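Side-chain contact in Sca-family protein (Rickettsia rickettsii, PDB 4LQ8), which is a rickettsial surface cell antigen, seen here as its N-terminal head domain, and probably takes part in cell adhesion: residues A[136-141]-A[295-300]. Residues are numbered along the deposited sequence; the frame is centred on the assembly and turned at random.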
loop_
_atom_site.group_PDB
_atom_site.type_symbol
_atom_site.label_atom_id
_atom_site.label_comp_id
_atom_site.label_asym_id
_atom_site.label_seq_id
_atom_site.Cartn_x
_atom_site.Cartn_y
_atom_site.Cartn_z
ATOM N N GLU A 136 11.922 16.616 0.072
ATOM C CA GLU A 136 10.769 17.537 0.136
ATOM C C GLU A 136 9.473 16.853 -0.326
ATOM O O GLU A 136 8.436 17.071 0.295
ATOM C CB GLU A 136 11.003 18.894 -0.574
ATOM C CG GLU A 136 11.412 18.807 -2.039
ATOM C CD GLU A 136 12.905 18.791 -2.325
ATOM O OE1 GLU A 136 13.642 17.999 -1.688
ATOM O OE2 GLU A 136 13.331 19.557 -3.222
ATOM N N LEU A 137 9.551 15.976 -1.365
ATOM C CA LEU A 137 8.400 15.204 -1.806
ATOM C C LEU A 137 8.053 14.170 -0.736
ATOM O O LEU A 137 6.891 14.085 -0.356
ATOM C CB LEU A 137 8.644 14.512 -3.170
ATOM C CG LEU A 137 7.563 13.522 -3.635
ATOM C CD1 LEU A 137 6.173 14.175 -3.665
ATOM C CD2 LEU A 137 7.915 12.912 -4.970
ATOM N N LYS A 138 9.058 13.410 -0.240
ATOM C CA LYS A 138 8.865 12.383 0.772
ATOM C C LYS A 138 8.099 12.922 1.989
ATOM O O LYS A 138 7.147 12.292 2.436
ATOM C CB LYS A 138 10.212 11.763 1.184
ATOM C CG LYS A 138 10.068 10.546 2.083
ATOM C CD LYS A 138 9.427 9.365 1.345
ATOM C CE LYS A 138 9.548 8.093 2.139
ATOM N NZ LYS A 138 8.496 8.037 3.184
ATOM N N LYS A 139 8.475 14.119 2.457
ATOM C CA LYS A 139 7.852 14.817 3.584
ATOM C C LYS A 139 6.338 15.016 3.301
ATOM O O LYS A 139 5.516 14.714 4.173
ATOM C CB LYS A 139 8.563 16.163 3.810
ATOM C CG LYS A 139 7.935 17.061 4.868
ATOM C CD LYS A 139 8.393 18.527 4.760
ATOM C CE LYS A 139 7.274 19.471 4.344
ATOM N NZ LYS A 139 7.123 19.571 2.860
ATOM N N LYS A 140 5.989 15.477 2.061
ATOM C CA LYS A 140 4.609 15.703 1.643
ATOM C C LYS A 140 3.833 14.381 1.625
ATOM O O LYS A 140 2.737 14.297 2.186
ATOM C CB LYS A 140 4.541 16.353 0.249
ATOM C CG LYS A 140 5.127 17.752 0.201
ATOM C CD LYS A 140 4.943 18.377 -1.171
ATOM C CE LYS A 140 5.404 19.824 -1.164
ATOM N NZ LYS A 140 6.867 19.942 -1.284
ATOM N N LEU A 141 4.416 13.346 1.015
ATOM C CA LEU A 141 3.767 12.030 0.938
ATOM C C LEU A 141 3.462 11.497 2.330
ATOM O O LEU A 141 2.341 11.070 2.589
ATOM C CB LEU A 141 4.623 11.028 0.141
ATOM C CG LEU A 141 4.828 11.375 -1.339
ATOM C CD1 LEU A 141 5.751 10.391 -1.990
ATOM C CD2 LEU A 141 3.496 11.418 -2.091
ATOM N N ILE A 295 9.458 0.731 4.432
ATOM C CA ILE A 295 9.381 2.167 4.200
ATOM C C ILE A 295 10.155 2.877 5.300
ATOM O O ILE A 295 10.277 2.378 6.421
ATOM C CB ILE A 295 7.894 2.700 4.162
ATOM C CG1 ILE A 295 7.121 2.282 5.424
ATOM C CG2 ILE A 295 7.141 2.239 2.894
ATOM C CD1 ILE A 295 6.342 3.246 5.979
ATOM N N GLU A 296 10.618 4.062 4.981
ATOM C CA GLU A 296 11.203 4.999 5.915
ATOM C C GLU A 296 10.058 5.997 6.052
ATOM O O GLU A 296 9.481 6.358 5.038
ATOM C CB GLU A 296 12.445 5.643 5.309
ATOM C CG GLU A 296 13.352 6.223 6.373
ATOM C CD GLU A 296 14.618 6.851 5.833
ATOM O OE1 GLU A 296 15.072 6.463 4.728
ATOM O OE2 GLU A 296 15.166 7.730 6.532
ATOM N N HIS A 297 9.633 6.325 7.273
ATOM C CA HIS A 297 8.491 7.195 7.531
ATOM C C HIS A 297 8.751 7.923 8.831
ATOM O O HIS A 297 8.992 7.276 9.865
ATOM C CB HIS A 297 7.202 6.345 7.642
ATOM C CG HIS A 297 6.008 6.992 6.990
ATOM N ND1 HIS A 297 5.214 7.915 7.672
ATOM C CD2 HIS A 297 5.546 6.866 5.720
ATOM C CE1 HIS A 297 4.289 8.297 6.809
ATOM N NE2 HIS A 297 4.443 7.692 5.621
ATOM N N GLY A 298 8.741 9.253 8.779
ATOM C CA GLY A 298 9.054 10.094 9.934
ATOM C C GLY A 298 10.440 9.813 10.503
ATOM O O GLY A 298 10.634 9.848 11.716
ATOM N N GLY A 299 11.381 9.461 9.632
ATOM C CA GLY A 299 12.746 9.124 10.033
ATOM C C GLY A 299 12.934 7.736 10.635
ATOM O O GLY A 299 14.040 7.412 11.075
ATOM N N GLU A 300 11.874 6.888 10.651
ATOM C CA GLU A 300 11.949 5.527 11.200
ATOM C C GLU A 300 11.675 4.509 10.106
ATOM O O GLU A 300 10.992 4.808 9.131
ATOM C CB GLU A 300 10.948 5.330 12.356
ATOM C CG GLU A 300 11.189 6.202 13.582
ATOM C CD GLU A 300 12.404 5.831 14.409
ATOM O OE1 GLU A 300 12.308 4.866 15.199
ATOM O OE2 GLU A 300 13.453 6.500 14.265
#
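Lys138 starts out with CG anti to the backbone N (chi1 -171°), then bends at chi2 and again at chi4, and this twice-kinked chain carries its ammonium group across to the backbone of Glu296. NZ donates a hydrogen bond of 2.7 Å to Glu296 O. The approach is fairly straight on the acceptor: NZ makes an angle of 158° at the oxygen and stands 18° off the plane of the peptide carbonyl. CE, the carbon bonded to NZ, lies 3.4 Å from Glu296 O. The ammonium also sits obliquely beside the His297 imidazole, NZ being 4.1 Å from His297 CD2. NZ also forms a salt bridge with Glu142, one turn further along the same helix, which probably offsets its charge. Glu142 also accepts a hydrogen bond from Gly298 N, so one carboxylate steadies both the lysine and the start of the turn. His297 NE2 is hydrogen-bonded to Glu145, whereas the carboxylate of Glu296 turns to Gln211 N, with Glu296 OE1 6.9 Å from Lys138 NZ. Beyond His297 the chain reverses in a type I' turn through Gly298 and Gly299, both with positive phi, closed by the backbone hydrogen bonds His297 N to Glu300 O (2.8 Å) and Glu300 N to His297 O (3.0 Å). The arrangement is that of a two-residue beta-hairpin, joining strands 292-297 and 300-304 of the mixed sheet, docked through polar groups against the first turns of helix 135-155.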